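Local coordinates for predicted metal-dependent phosphohydrolase (Magnetospirillum magnetotacticum MS-1, PDB 3KH1) that probably hydrolyses phosphate monoesters with the help of a bound metal ion, as other HD-domain proteins do, perhaps as a 5'-deoxynucleotidase, at the interface of chains A and B. Sequence-based numbering; all coordinates share one arbitrary frame. Chains: chain A/B, Predicted metal-dependent phosphohydrolase.

The interface of chains A and B. Residues chain A 23-24, 42-43, 45-46, 73; chain B 42-43, 46, 73.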
loop_
_atom_site.group_PDB
_atom_site.type_symbol
_atom_site.label_atom_id
_atom_site.label_comp_id
_atom_site.label_asym_id
_atom_site.label_seq_id
_atom_site.Cartn_x
_atom_site.Cartn_y
_atom_site.Cartn_z
ATOM N N LEU A 23 10.707 2.568 -1.800
ATOM C CA LEU A 23 10.302 1.170 -1.538
ATOM C C LEU A 23 9.790 0.510 -2.811
ATOM O O LEU A 23 9.829 -0.712 -2.976
ATOM C CB LEU A 23 9.270 1.115 -0.414
ATOM C CG LEU A 23 8.914 -0.295 0.065
ATOM C CD1 LEU A 23 10.171 -0.951 0.663
ATOM C CD2 LEU A 23 7.784 -0.226 1.033
ATOM N N LYS A 24 9.275 1.330 -3.715
ATOM C CA LYS A 24 8.702 0.869 -4.980
ATOM C C LYS A 24 9.734 0.202 -5.883
ATOM O O LYS A 24 9.323 -0.567 -6.756
ATOM C CB LYS A 24 8.045 2.061 -5.703
ATOM C CG LYS A 24 6.840 2.640 -4.909
ATOM C CD LYS A 24 6.389 3.994 -5.428
ATOM C CE LYS A 24 5.375 4.640 -4.496
ATOM N NZ LYS A 24 5.009 6.041 -4.939
ATOM N N ALA A 42 6.467 -2.197 -2.273
ATOM C CA ALA A 42 5.354 -1.258 -2.018
ATOM C C ALA A 42 4.044 -1.910 -2.417
ATOM O O ALA A 42 3.074 -1.872 -1.664
ATOM C CB ALA A 42 5.571 0.070 -2.771
ATOM N N GLU A 43 3.981 -2.509 -3.603
ATOM C CA GLU A 43 2.709 -3.116 -4.036
ATOM C C GLU A 43 2.408 -4.373 -3.212
ATOM O O GLU A 43 1.250 -4.654 -2.963
ATOM C CB GLU A 43 2.671 -3.355 -5.483
ATOM C CG GLU A 43 3.597 -4.332 -5.900
ATOM C CD GLU A 43 3.898 -4.331 -7.494
ATOM O OE1 GLU A 43 3.391 -3.529 -8.314
ATOM O OE2 GLU A 43 4.684 -5.145 -7.830
ATOM N N SER A 45 3.099 -4.599 0.102
ATOM C CA SER A 45 2.531 -4.066 1.329
ATOM C C SER A 45 1.094 -3.556 1.062
ATOM O O SER A 45 0.232 -3.720 1.937
ATOM C CB SER A 45 3.420 -2.992 1.933
ATOM O OG SER A 45 4.537 -3.604 2.572
ATOM N N TRP A 46 0.830 -2.902 -0.076
ATOM C CA TRP A 46 -0.555 -2.571 -0.431
ATOM C C TRP A 46 -1.437 -3.808 -0.326
ATOM O O TRP A 46 -2.518 -3.765 0.261
ATOM C CB TRP A 46 -0.632 -2.008 -1.877
ATOM C CG TRP A 46 -2.061 -1.963 -2.359
ATOM C CD1 TRP A 46 -2.967 -1.031 -2.035
ATOM C CD2 TRP A 46 -2.703 -2.914 -3.199
ATOM N NE1 TRP A 46 -4.165 -1.331 -2.573
ATOM C CE2 TRP A 46 -4.032 -2.495 -3.312
ATOM C CE3 TRP A 46 -2.279 -4.061 -3.851
ATOM C CZ2 TRP A 46 -4.983 -3.203 -4.029
ATOM C CZ3 TRP A 46 -3.226 -4.756 -4.624
ATOM C CH2 TRP A 46 -4.561 -4.328 -4.693
ATOM N N LEU A 73 1.855 -1.707 6.321
ATOM C CA LEU A 73 2.261 -0.635 5.400
ATOM C C LEU A 73 3.730 -0.262 5.638
ATOM O O LEU A 73 4.431 0.105 4.705
ATOM C CB LEU A 73 1.402 0.588 5.537
ATOM C CG LEU A 73 -0.067 0.377 5.091
ATOM C CD1 LEU A 73 -0.905 1.601 5.484
ATOM C CD2 LEU A 73 -0.143 0.169 3.549
ATOM N N ALA B 42 -1.383 0.321 -7.491
ATOM C CA ALA B 42 -1.271 -0.379 -6.238
ATOM C C ALA B 42 -0.223 0.257 -5.369
ATOM O O ALA B 42 -0.475 0.570 -4.187
ATOM C CB ALA B 42 -0.983 -1.869 -6.449
ATOM N N GLU B 43 0.980 0.503 -5.870
ATOM C CA GLU B 43 2.009 1.102 -5.062
ATOM C C GLU B 43 1.636 2.554 -4.714
ATOM O O GLU B 43 2.009 3.063 -3.651
ATOM C CB GLU B 43 3.351 1.001 -5.737
ATOM C CG GLU B 43 3.474 1.796 -7.027
ATOM C CD GLU B 43 4.652 1.423 -7.897
ATOM O OE1 GLU B 43 5.468 0.583 -7.480
ATOM O OE2 GLU B 43 4.760 1.992 -8.989
ATOM N N TRP B 46 -0.619 2.174 -1.691
ATOM C CA TRP B 46 0.224 1.920 -0.556
ATOM C C TRP B 46 0.759 3.265 0.024
ATOM O O TRP B 46 0.707 3.527 1.233
ATOM C CB TRP B 46 1.480 1.089 -0.952
ATOM C CG TRP B 46 2.556 1.129 0.092
ATOM C CD1 TRP B 46 2.589 0.458 1.282
ATOM C CD2 TRP B 46 3.731 1.967 0.077
ATOM N NE1 TRP B 46 3.697 0.835 2.007
ATOM C CE2 TRP B 46 4.384 1.769 1.295
ATOM C CE3 TRP B 46 4.279 2.886 -0.856
ATOM C CZ2 TRP B 46 5.580 2.409 1.612
ATOM C CZ3 TRP B 46 5.455 3.525 -0.527
ATOM C CH2 TRP B 46 6.085 3.268 0.681
ATOM N N LEU B 73 -6.768 2.241 0.366
ATOM C CA LEU B 73 -6.321 0.979 -0.212
ATOM C C LEU B 73 -7.235 0.475 -1.309
ATOM O O LEU B 73 -6.769 -0.123 -2.265
ATOM C CB LEU B 73 -6.153 -0.085 0.854
ATOM C CG LEU B 73 -5.058 0.182 1.877
ATOM C CD1 LEU B 73 -5.177 -0.801 3.043
ATOM C CD2 LEU B 73 -3.690 0.105 1.238
#
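The indole nitrogen NE1 of B:Trp46 gives its N-H to the main-chain oxygen O of A:Leu73 at 2.9 Å, and the two-fold axis repeats the bond from A:Trp46 NE1 to B:Leu73 O. Each joins helix 41-54 of one HD-domain subunit to helix 65-74 of the other, in a symmetric dimer interface that may be the biological one. The bond is nearly straight, 171° at the hydrogen of B:Trp46; the oxygen lies in the indole plane and receives the N-H on a lone pair, in its own carbonyl plane. Because A:Leu73 stands near its helix's C-terminal end, its carbonyl is a natural acceptor for an incoming donor. Tryptophan suits the place by pairing one N-H with a broad apolar surface. CG of B:Trp46 is anti to the backbone N (chi1 164°), which sends the indole across to chain A. One ring face takes the methyl of A:Ala42, whose CB sits 3.6 Å from CE3 of B:Trp46, toward the rim; a small residue lets the ring come down close to helix 41-54 of chain A. On the same face, A:Leu23 reaches the benzo part broadly perpendicular to the indole's long direction, its CD2 branch 3.5 Å from CZ2 of B:Trp46. At the pyrrole end, CD2 of A:Leu73 meets CD1 of B:Trp46 at 3.6 Å, the two side chains lying alongside but pointing opposite ways, while CB of the compact A:Ser45 also touches CD1. Branched leucine methyls suit these apolar ring carbons. Near the axis CB of A:Trp46 and CB of B:Trp46 approach to 3.9 Å. An alanine in place of B:Trp46 would probably leave A:Leu73 O without this donor and open a gap beside A:Leu23 and A:Ala42. Farther along, the long methylene stems of A:Lys24 and B:Glu43 pack together, A:Lys24 CB lying 3.5 Å from B:Glu43 OE1. NZ of A:Lys24 remains 5.7 Å from OE2 of B:Glu43, so the opposite charges could attract weakly without forming a salt bridge.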